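Local coordinates for protein epimerase (Methylomonas sp. DH-1, PDB 7CJ7) that catalyses the manganese-dependent epimerization of ketoses at C3, most actively L-ribulose, and forms a homodimer of TIM-barrel subunits, at residues A[89-101]-A[134-147]. Numbering follows the deposited sequence.
Sequences GDELLRKATDVLY and AMQRLADYAADKGI
A134 meets D90 through its CB, near OD1, and through a water that donates to D90 OD1 and to A134 O. One turn on, R137 grips the same carboxylate in a side-on, two-nitrogen salt bridge: NH2 reaches D90 OD1 at 3.1 Å in a fairly straight bond, while NE approaches OD2 from above the carboxylate plane. L138 CD1 packs 3.9 Å from L93 CB and lies close to T97 OG1, which donates to L93 O; its CD2 faces the L93 methyls. Y141, with CG anti to its backbone N (chi1 -171°), extends across to helix 83-102. R94 CG sits over its ring, 6° off the normal, a CH-pi contact. Y141 OH donates to the syn lone pair of D98 OD1 (2.6 Å). A phenylalanine in place of Y141 would probably leave D98 OD1 without its hydroxyl donor, with K145 NZ as its remaining partner across the contact. That salt bridge (K145 NZ to D98 OD1, 2.9 Å) comes from well above the carboxylate plane. Beyond the turn, I147 CG2 packs 3.7 Å from L100 CD2, and T97 CG2 lies 3.8 Å from both Y141 CD2 and I147 CD1. The segment axes, 10.1 Å apart and crossing at -25°, belong to adjacent outer helices 83-102 and 125-143 of the TIM barrel; beneath them L93, T97, L100 and M135 rest on strand 107-112, and L138 and A142 on strand 148-152.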
loop_
_atom_site.group_PDB
_atom_site.type_symbol
_atom_site.label_atom_id
_atom_site.label_comp_id
_atom_site.label_asym_id
_atom_site.label_seq_id
_atom_site.Cartn_x
_atom_site.Cartn_y
_atom_site.Cartn_z
ATOM N N GLY A 89 -7.695 22.422 10.876
ATOM C CA GLY A 89 -7.918 21.011 11.232
ATOM C C GLY A 89 -8.726 20.896 12.510
ATOM O O GLY A 89 -9.693 20.105 12.541
ATOM N N ASP A 90 -8.358 21.662 13.537
ATOM C CA ASP A 90 -9.081 21.680 14.837
ATOM C C ASP A 90 -10.551 22.015 14.555
ATOM O O ASP A 90 -11.437 21.351 15.130
ATOM C CB ASP A 90 -8.486 22.692 15.825
ATOM C CG ASP A 90 -7.159 22.303 16.464
ATOM O OD1 ASP A 90 -6.696 21.156 16.247
ATOM O OD2 ASP A 90 -6.577 23.169 17.170
ATOM N N GLU A 91 -10.792 23.006 13.688
ATOM C CA GLU A 91 -12.146 23.514 13.344
ATOM C C GLU A 91 -12.931 22.416 12.616
ATOM O O GLU A 91 -14.084 22.168 12.998
ATOM C CB GLU A 91 -12.021 24.796 12.528
ATOM C CG GLU A 91 -13.340 25.336 12.020
ATOM C CD GLU A 91 -13.167 26.499 11.051
ATOM O OE1 GLU A 91 -12.638 26.287 9.927
ATOM O OE2 GLU A 91 -13.536 27.618 11.429
ATOM N N LEU A 92 -12.325 21.745 11.637
ATOM C CA LEU A 92 -12.986 20.617 10.927
ATOM C C LEU A 92 -13.340 19.521 11.944
ATOM O O LEU A 92 -14.457 18.988 11.894
ATOM C CB LEU A 92 -12.082 20.090 9.811
ATOM C CG LEU A 92 -12.768 19.147 8.820
ATOM C CD1 LEU A 92 -12.068 19.168 7.470
ATOM C CD2 LEU A 92 -12.824 17.735 9.366
ATOM N N LEU A 93 -12.426 19.168 12.843
ATOM C CA LEU A 93 -12.674 18.045 13.788
ATOM C C LEU A 93 -13.793 18.419 14.775
ATOM O O LEU A 93 -14.612 17.535 15.134
ATOM C CB LEU A 93 -11.364 17.699 14.493
ATOM C CG LEU A 93 -10.308 17.054 13.597
ATOM C CD1 LEU A 93 -8.940 17.105 14.259
ATOM C CD2 LEU A 93 -10.694 15.619 13.237
ATOM N N ARG A 94 -13.855 19.680 15.201
ATOM C CA ARG A 94 -14.954 20.170 16.074
ATOM C C ARG A 94 -16.284 20.024 15.322
ATOM O O ARG A 94 -17.249 19.510 15.906
ATOM C CB ARG A 94 -14.684 21.609 16.535
ATOM C CG ARG A 94 -13.615 21.729 17.618
ATOM C CD ARG A 94 -13.705 23.071 18.323
ATOM N NE ARG A 94 -13.570 24.168 17.374
ATOM C CZ ARG A 94 -12.413 24.717 17.014
ATOM N NH1 ARG A 94 -11.288 24.298 17.564
ATOM N NH2 ARG A 94 -12.384 25.695 16.123
ATOM N N LYS A 95 -16.329 20.431 14.055
ATOM C CA LYS A 95 -17.570 20.371 13.243
ATOM C C LYS A 95 -17.995 18.905 13.076
ATOM O O LYS A 95 -19.209 18.627 13.201
ATOM C CB LYS A 95 -17.375 21.043 11.884
ATOM C CG LYS A 95 -18.629 21.101 11.024
ATOM C CD LYS A 95 -19.729 21.961 11.616
ATOM C CE LYS A 95 -21.012 21.892 10.820
ATOM N NZ LYS A 95 -22.101 22.652 11.478
ATOM N N ALA A 96 -17.043 18.004 12.822
ATOM C CA ALA A 96 -17.309 16.558 12.645
ATOM C C ALA A 96 -17.885 16.005 13.950
ATOM O O ALA A 96 -18.882 15.267 13.901
ATOM C CB ALA A 96 -16.065 15.820 12.219
ATOM N N THR A 97 -17.304 16.391 15.083
ATOM C CA THR A 97 -17.793 15.988 16.427
ATOM C C THR A 97 -19.239 16.470 16.594
ATOM O O THR A 97 -20.075 15.690 17.057
ATOM C CB THR A 97 -16.872 16.518 17.529
ATOM O OG1 THR A 97 -15.554 16.008 17.304
ATOM C CG2 THR A 97 -17.343 16.125 18.907
ATOM N N ASP A 98 -19.517 17.715 16.222
ATOM C CA ASP A 98 -20.856 18.341 16.368
ATOM C C ASP A 98 -21.873 17.557 15.534
ATOM O O ASP A 98 -22.994 17.315 16.017
ATOM C CB ASP A 98 -20.834 19.807 15.941
ATOM C CG ASP A 98 -20.053 20.740 16.862
ATOM O OD1 ASP A 98 -19.675 20.317 17.979
ATOM O OD2 ASP A 98 -19.859 21.899 16.464
ATOM N N VAL A 99 -21.508 17.197 14.309
ATOM C CA VAL A 99 -22.408 16.452 13.389
ATOM C C VAL A 99 -22.690 15.087 14.010
ATOM O O VAL A 99 -23.858 14.685 14.050
ATOM C CB VAL A 99 -21.805 16.316 11.984
ATOM C CG1 VAL A 99 -22.566 15.299 11.142
ATOM C CG2 VAL A 99 -21.763 17.664 11.286
ATOM N N LEU A 100 -21.643 14.409 14.491
ATOM C CA LEU A 100 -21.775 13.061 15.088
ATOM C C LEU A 100 -22.720 13.139 16.291
ATOM O O LEU A 100 -23.631 12.315 16.377
ATOM C CB LEU A 100 -20.392 12.559 15.488
ATOM C CG LEU A 100 -20.355 11.212 16.204
ATOM C CD1 LEU A 100 -20.869 10.093 15.311
ATOM C CD2 LEU A 100 -18.940 10.915 16.662
ATOM N N TYR A 101 -22.531 14.120 17.176
ATOM C CA TYR A 101 -23.398 14.311 18.368
ATOM C C TYR A 101 -24.855 14.493 17.924
ATOM O O TYR A 101 -25.758 13.871 18.523
ATOM C CB TYR A 101 -22.958 15.510 19.207
ATOM C CG TYR A 101 -23.864 15.781 20.384
ATOM C CD1 TYR A 101 -23.708 15.105 21.582
ATOM C CD2 TYR A 101 -24.898 16.693 20.285
ATOM C CE1 TYR A 101 -24.540 15.349 22.663
ATOM C CE2 TYR A 101 -25.747 16.940 21.348
ATOM C CZ TYR A 101 -25.565 16.267 22.543
ATOM O OH TYR A 101 -26.391 16.535 23.593
ATOM N N ALA A 134 -3.086 17.943 19.132
ATOM C CA ALA A 134 -4.378 18.079 18.421
ATOM C C ALA A 134 -5.342 17.009 18.929
ATOM O O ALA A 134 -6.545 17.304 19.083
ATOM C CB ALA A 134 -4.184 17.971 16.929
ATOM N N MET A 135 -4.851 15.790 19.168
ATOM C CA MET A 135 -5.751 14.687 19.583
ATOM C C MET A 135 -6.150 14.884 21.051
ATOM O O MET A 135 -7.268 14.475 21.422
ATOM C CB MET A 135 -5.119 13.315 19.350
ATOM C CG MET A 135 -4.956 12.991 17.870
ATOM S SD MET A 135 -6.497 13.059 16.906
ATOM C CE MET A 135 -6.534 14.783 16.412
ATOM N N GLN A 136 -5.301 15.519 21.859
ATOM C CA GLN A 136 -5.697 15.908 23.229
ATOM C C GLN A 136 -6.836 16.923 23.161
ATOM O O GLN A 136 -7.815 16.747 23.900
ATOM C CB GLN A 136 -4.508 16.452 24.007
ATOM C CG GLN A 136 -3.469 15.382 24.279
ATOM C CD GLN A 136 -2.218 15.948 24.897
ATOM O OE1 GLN A 136 -1.854 17.097 24.660
ATOM N NE2 GLN A 136 -1.543 15.131 25.686
ATOM N N ARG A 137 -6.702 17.963 22.342
ATOM C CA ARG A 137 -7.737 19.027 22.252
ATOM C C ARG A 137 -9.047 18.405 21.741
ATOM O O ARG A 137 -10.121 18.728 22.293
ATOM C CB ARG A 137 -7.253 20.186 21.373
ATOM C CG ARG A 137 -6.031 20.911 21.917
ATOM C CD ARG A 137 -5.771 22.219 21.189
ATOM N NE ARG A 137 -5.483 22.037 19.772
ATOM C CZ ARG A 137 -4.285 21.762 19.272
ATOM N NH1 ARG A 137 -3.249 21.610 20.071
ATOM N NH2 ARG A 137 -4.120 21.622 17.969
ATOM N N LEU A 138 -8.971 17.538 20.728
ATOM C CA LEU A 138 -10.173 16.895 20.145
ATOM C C LEU A 138 -10.802 15.966 21.188
ATOM O O LEU A 138 -12.014 16.024 21.363
ATOM C CB LEU A 138 -9.800 16.111 18.892
ATOM C CG LEU A 138 -10.935 15.267 18.314
ATOM C CD1 LEU A 138 -12.140 16.133 17.974
ATOM C CD2 LEU A 138 -10.463 14.492 17.098
ATOM N N ALA A 139 -10.012 15.117 21.842
ATOM C CA ALA A 139 -10.532 14.195 22.879
ATOM C C ALA A 139 -11.317 14.997 23.927
ATOM O O ALA A 139 -12.404 14.554 24.342
ATOM C CB ALA A 139 -9.409 13.403 23.493
ATOM N N ASP A 140 -10.788 16.142 24.355
ATOM C CA ASP A 140 -11.401 16.959 25.430
ATOM C C ASP A 140 -12.712 17.559 24.907
ATOM O O ASP A 140 -13.708 17.568 25.679
ATOM C CB ASP A 140 -10.407 17.996 25.960
ATOM C CG ASP A 140 -9.261 17.376 26.746
ATOM O OD1 ASP A 140 -9.403 16.215 27.174
ATOM O OD2 ASP A 140 -8.222 18.052 26.909
ATOM N N TYR A 141 -12.736 18.022 23.654
ATOM C CA TYR A 141 -13.961 18.561 23.002
ATOM C C TYR A 141 -15.028 17.465 22.891
ATOM O O TYR A 141 -16.212 17.720 23.265
ATOM C CB TYR A 141 -13.638 19.158 21.630
ATOM C CG TYR A 141 -14.786 19.905 21.017
ATOM C CD1 TYR A 141 -15.135 21.178 21.438
ATOM C CD2 TYR A 141 -15.557 19.315 20.030
ATOM C CE1 TYR A 141 -16.211 21.850 20.877
ATOM C CE2 TYR A 141 -16.635 19.972 19.469
ATOM C CZ TYR A 141 -16.947 21.254 19.868
ATOM O OH TYR A 141 -18.028 21.880 19.308
ATOM N N ALA A 142 -14.641 16.288 22.393
ATOM C CA ALA A 142 -15.529 15.119 22.194
ATOM C C ALA A 142 -16.060 14.654 23.552
ATOM O O ALA A 142 -17.198 14.190 23.609
ATOM C CB ALA A 142 -14.795 14.007 21.482
ATOM N N ALA A 143 -15.257 14.764 24.611
ATOM C CA ALA A 143 -15.613 14.227 25.947
ATOM C C ALA A 143 -16.852 14.965 26.459
ATOM O O ALA A 143 -17.659 14.360 27.176
ATOM C CB ALA A 143 -14.444 14.355 26.895
ATOM N N ASP A 144 -17.000 16.232 26.079
ATOM C CA ASP A 144 -18.121 17.104 26.515
ATOM C C ASP A 144 -19.425 16.647 25.843
ATOM O O ASP A 144 -20.499 16.990 26.371
ATOM C CB ASP A 144 -17.779 18.570 26.241
ATOM C CG ASP A 144 -16.666 19.114 27.130
ATOM O OD1 ASP A 144 -16.616 18.739 28.326
ATOM O OD2 ASP A 144 -15.853 19.915 26.625
ATOM N N LYS A 145 -19.343 15.875 24.750
ATOM C CA LYS A 145 -20.520 15.431 23.950
ATOM C C LYS A 145 -20.657 13.904 23.974
ATOM O O LYS A 145 -21.369 13.368 23.115
ATOM C CB LYS A 145 -20.372 15.965 22.525
ATOM C CG LYS A 145 -20.389 17.483 22.449
ATOM C CD LYS A 145 -20.605 18.039 21.070
ATOM C CE LYS A 145 -20.892 19.526 21.112
ATOM N NZ LYS A 145 -21.712 19.967 19.961
ATOM N N GLY A 146 -19.996 13.228 24.919
ATOM C CA GLY A 146 -20.116 11.770 25.121
ATOM C C GLY A 146 -19.566 10.969 23.952
ATOM O O GLY A 146 -20.063 9.857 23.689
ATOM N N ILE A 147 -18.535 11.484 23.288
ATOM C CA ILE A 147 -17.974 10.863 22.058
ATOM C C ILE A 147 -16.557 10.344 22.345
ATOM O O ILE A 147 -15.746 11.059 22.974
ATOM C CB ILE A 147 -18.050 11.854 20.882
ATOM C CG1 ILE A 147 -19.491 11.972 20.363
ATOM C CG2 ILE A 147 -17.075 11.470 19.779
ATOM C CD1 ILE A 147 -19.751 13.215 19.561
HETATM O O HOH W 1 -7.897 19.059 17.335
HETATM O O HOH W 2 -23.711 19.181 17.926
#